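Local coordinates for protein KLLA0E03807p (Kluyveromyces lactis, PDB 3SQI) that binds DNA, probably centromeric, through this domain, part of the inner-kinetochore protein Ndc10, a platform on which the budding yeast kinetochore assembles, at residues L117-T122 against D396-V401. Sequence-based numbering, arbitrary orientation.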
loop_
_atom_site.group_PDB
_atom_site.type_symbol
_atom_site.label_atom_id
_atom_site.label_comp_id
_atom_site.label_asym_id
_atom_site.label_seq_id
_atom_site.Cartn_x
_atom_site.Cartn_y
_atom_site.Cartn_z
ATOM N N LEU A 117 -16.840 0.984 -7.802
ATOM C CA LEU A 117 -15.949 1.102 -8.956
ATOM C C LEU A 117 -15.612 -0.249 -9.603
ATOM O O LEU A 117 -15.228 -0.303 -10.772
ATOM C CB LEU A 117 -14.684 1.884 -8.603
ATOM C CG LEU A 117 -14.822 3.387 -8.852
ATOM C CD1 LEU A 117 -13.450 4.059 -8.976
ATOM C CD2 LEU A 117 -15.627 3.612 -10.095
ATOM N N TRP A 118 -15.758 -1.332 -8.843
ATOM C CA TRP A 118 -15.686 -2.675 -9.408
ATOM C C TRP A 118 -16.958 -2.992 -10.198
ATOM O O TRP A 118 -16.893 -3.593 -11.268
ATOM C CB TRP A 118 -15.478 -3.726 -8.312
ATOM C CG TRP A 118 -14.070 -3.807 -7.789
ATOM C CD1 TRP A 118 -13.611 -3.342 -6.591
ATOM C CD2 TRP A 118 -12.943 -4.390 -8.452
ATOM N NE1 TRP A 118 -12.266 -3.596 -6.468
ATOM C CE2 TRP A 118 -11.833 -4.237 -7.598
ATOM C CE3 TRP A 118 -12.764 -5.020 -9.686
ATOM C CZ2 TRP A 118 -10.563 -4.695 -7.940
ATOM C CZ3 TRP A 118 -11.506 -5.472 -10.023
ATOM C CH2 TRP A 118 -10.420 -5.310 -9.153
ATOM N N ASN A 119 -18.108 -2.563 -9.682
ATOM C CA ASN A 119 -19.399 -2.914 -10.278
ATOM C C ASN A 119 -19.479 -2.512 -11.744
ATOM O O ASN A 119 -19.453 -1.326 -12.077
ATOM C CB ASN A 119 -20.536 -2.269 -9.480
ATOM C CG ASN A 119 -21.909 -2.533 -10.076
ATOM O OD1 ASN A 119 -22.087 -3.409 -10.926
ATOM N ND2 ASN A 119 -22.894 -1.771 -9.619
ATOM N N PRO A 120 -19.600 -3.517 -12.626
ATOM C CA PRO A 120 -19.516 -3.333 -14.074
ATOM C C PRO A 120 -20.710 -2.574 -14.621
ATOM O O PRO A 120 -20.575 -1.894 -15.639
ATOM C CB PRO A 120 -19.501 -4.766 -14.598
ATOM C CG PRO A 120 -20.213 -5.544 -13.566
ATOM C CD PRO A 120 -19.816 -4.930 -12.271
ATOM N N SER A 121 -21.861 -2.682 -13.964
ATOM C CA SER A 121 -23.024 -1.931 -14.419
ATOM C C SER A 121 -23.395 -0.816 -13.446
ATOM O O SER A 121 -23.957 -1.055 -12.376
ATOM C CB SER A 121 -24.216 -2.864 -14.666
ATOM O OG SER A 121 -24.348 -3.824 -13.630
ATOM N N THR A 122 -23.090 0.412 -13.844
ATOM C CA THR A 122 -23.467 1.576 -13.068
ATOM C C THR A 122 -24.455 2.370 -13.900
ATOM O O THR A 122 -24.075 3.042 -14.860
ATOM C CB THR A 122 -22.240 2.454 -12.768
ATOM O OG1 THR A 122 -21.515 2.679 -13.984
ATOM C CG2 THR A 122 -21.315 1.784 -11.727
ATOM N N ASP A 396 -26.133 0.697 -7.065
ATOM C CA ASP A 396 -26.831 -0.050 -8.105
ATOM C C ASP A 396 -26.737 -1.542 -7.813
ATOM O O ASP A 396 -25.671 -2.149 -7.948
ATOM C CB ASP A 396 -26.235 0.244 -9.483
ATOM C CG ASP A 396 -26.759 1.534 -10.084
ATOM O OD1 ASP A 396 -27.995 1.716 -10.140
ATOM O OD2 ASP A 396 -25.932 2.370 -10.504
ATOM N N LYS A 397 -27.865 -2.140 -7.451
ATOM C CA LYS A 397 -27.911 -3.574 -7.223
ATOM C C LYS A 397 -27.898 -4.237 -8.584
ATOM O O LYS A 397 -28.582 -3.787 -9.503
ATOM C CB LYS A 397 -29.174 -3.963 -6.457
ATOM C CG LYS A 397 -30.443 -3.908 -7.285
ATOM C CD LYS A 397 -31.673 -3.559 -6.447
ATOM C CE LYS A 397 -32.235 -4.750 -5.685
ATOM N NZ LYS A 397 -33.576 -4.430 -5.114
ATOM N N THR A 398 -27.104 -5.290 -8.721
ATOM C CA THR A 398 -26.965 -5.963 -10.004
ATOM C C THR A 398 -28.085 -6.978 -10.237
ATOM O O THR A 398 -29.059 -7.026 -9.484
ATOM C CB THR A 398 -25.579 -6.635 -10.145
ATOM O OG1 THR A 398 -25.254 -7.350 -8.945
ATOM C CG2 THR A 398 -24.504 -5.585 -10.398
ATOM N N GLY A 399 -27.952 -7.771 -11.297
ATOM C CA GLY A 399 -28.896 -8.837 -11.573
ATOM C C GLY A 399 -28.870 -9.875 -10.467
ATOM O O GLY A 399 -29.861 -10.562 -10.222
ATOM N N THR A 400 -27.725 -9.985 -9.797
ATOM C CA THR A 400 -27.576 -10.892 -8.664
ATOM C C THR A 400 -27.659 -10.125 -7.352
ATOM O O THR A 400 -26.747 -9.373 -6.998
ATOM C CB THR A 400 -26.234 -11.652 -8.705
ATOM O OG1 THR A 400 -25.164 -10.732 -8.960
ATOM C CG2 THR A 400 -26.254 -12.719 -9.793
ATOM N N VAL A 401 -28.756 -10.331 -6.630
ATOM C CA VAL A 401 -28.988 -9.642 -5.368
ATOM C C VAL A 401 -28.871 -10.606 -4.191
ATOM O O VAL A 401 -29.645 -11.557 -4.073
ATOM C CB VAL A 401 -30.374 -8.962 -5.339
ATOM C CG1 VAL A 401 -30.709 -8.505 -3.930
ATOM C CG2 VAL A 401 -30.422 -7.792 -6.318
#
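Trp118 ends helix 107-118 with its indole buried, NE1 donating to Phe195 O and the ring meeting that of Phe200. The helix gives way at Asn119 (psi 116°), whose bond from CA to CB points toward the 396-401 loop; CG anti to the backbone N (chi1 177°) carries the amide to Thr398 and Asp396. Asn119 OD1 accepts from Ser121 N at 3.1 Å, the donor lying well above the carbonyl plane, 60° out of it. Asn119 OD1 also meets Thr398 CG2 at 3.3 Å, tip to tip, while Asn119 ND2 lies 3.3 Å from Asp396 O. Ser121 adds its OG to the surroundings of that methyl, 3.7 Å from Thr398 CG2. At Thr122 it is the backbone that touches, Thr122 CA standing 3.6 Å from Asp396 OD2. This carboxylate oxygen is hydrogen-bonded by Tyr258 OH of helix 245-259 and by Ser124 OG, which tie Asp396 both to that helix and to the chain just beyond Thr122. With 186 Å² buried in total, the contact is modest packing of a loop near the end of the modelled chain, after helix 388-391, against a helix exit shaped by an Asx turn at Asn119.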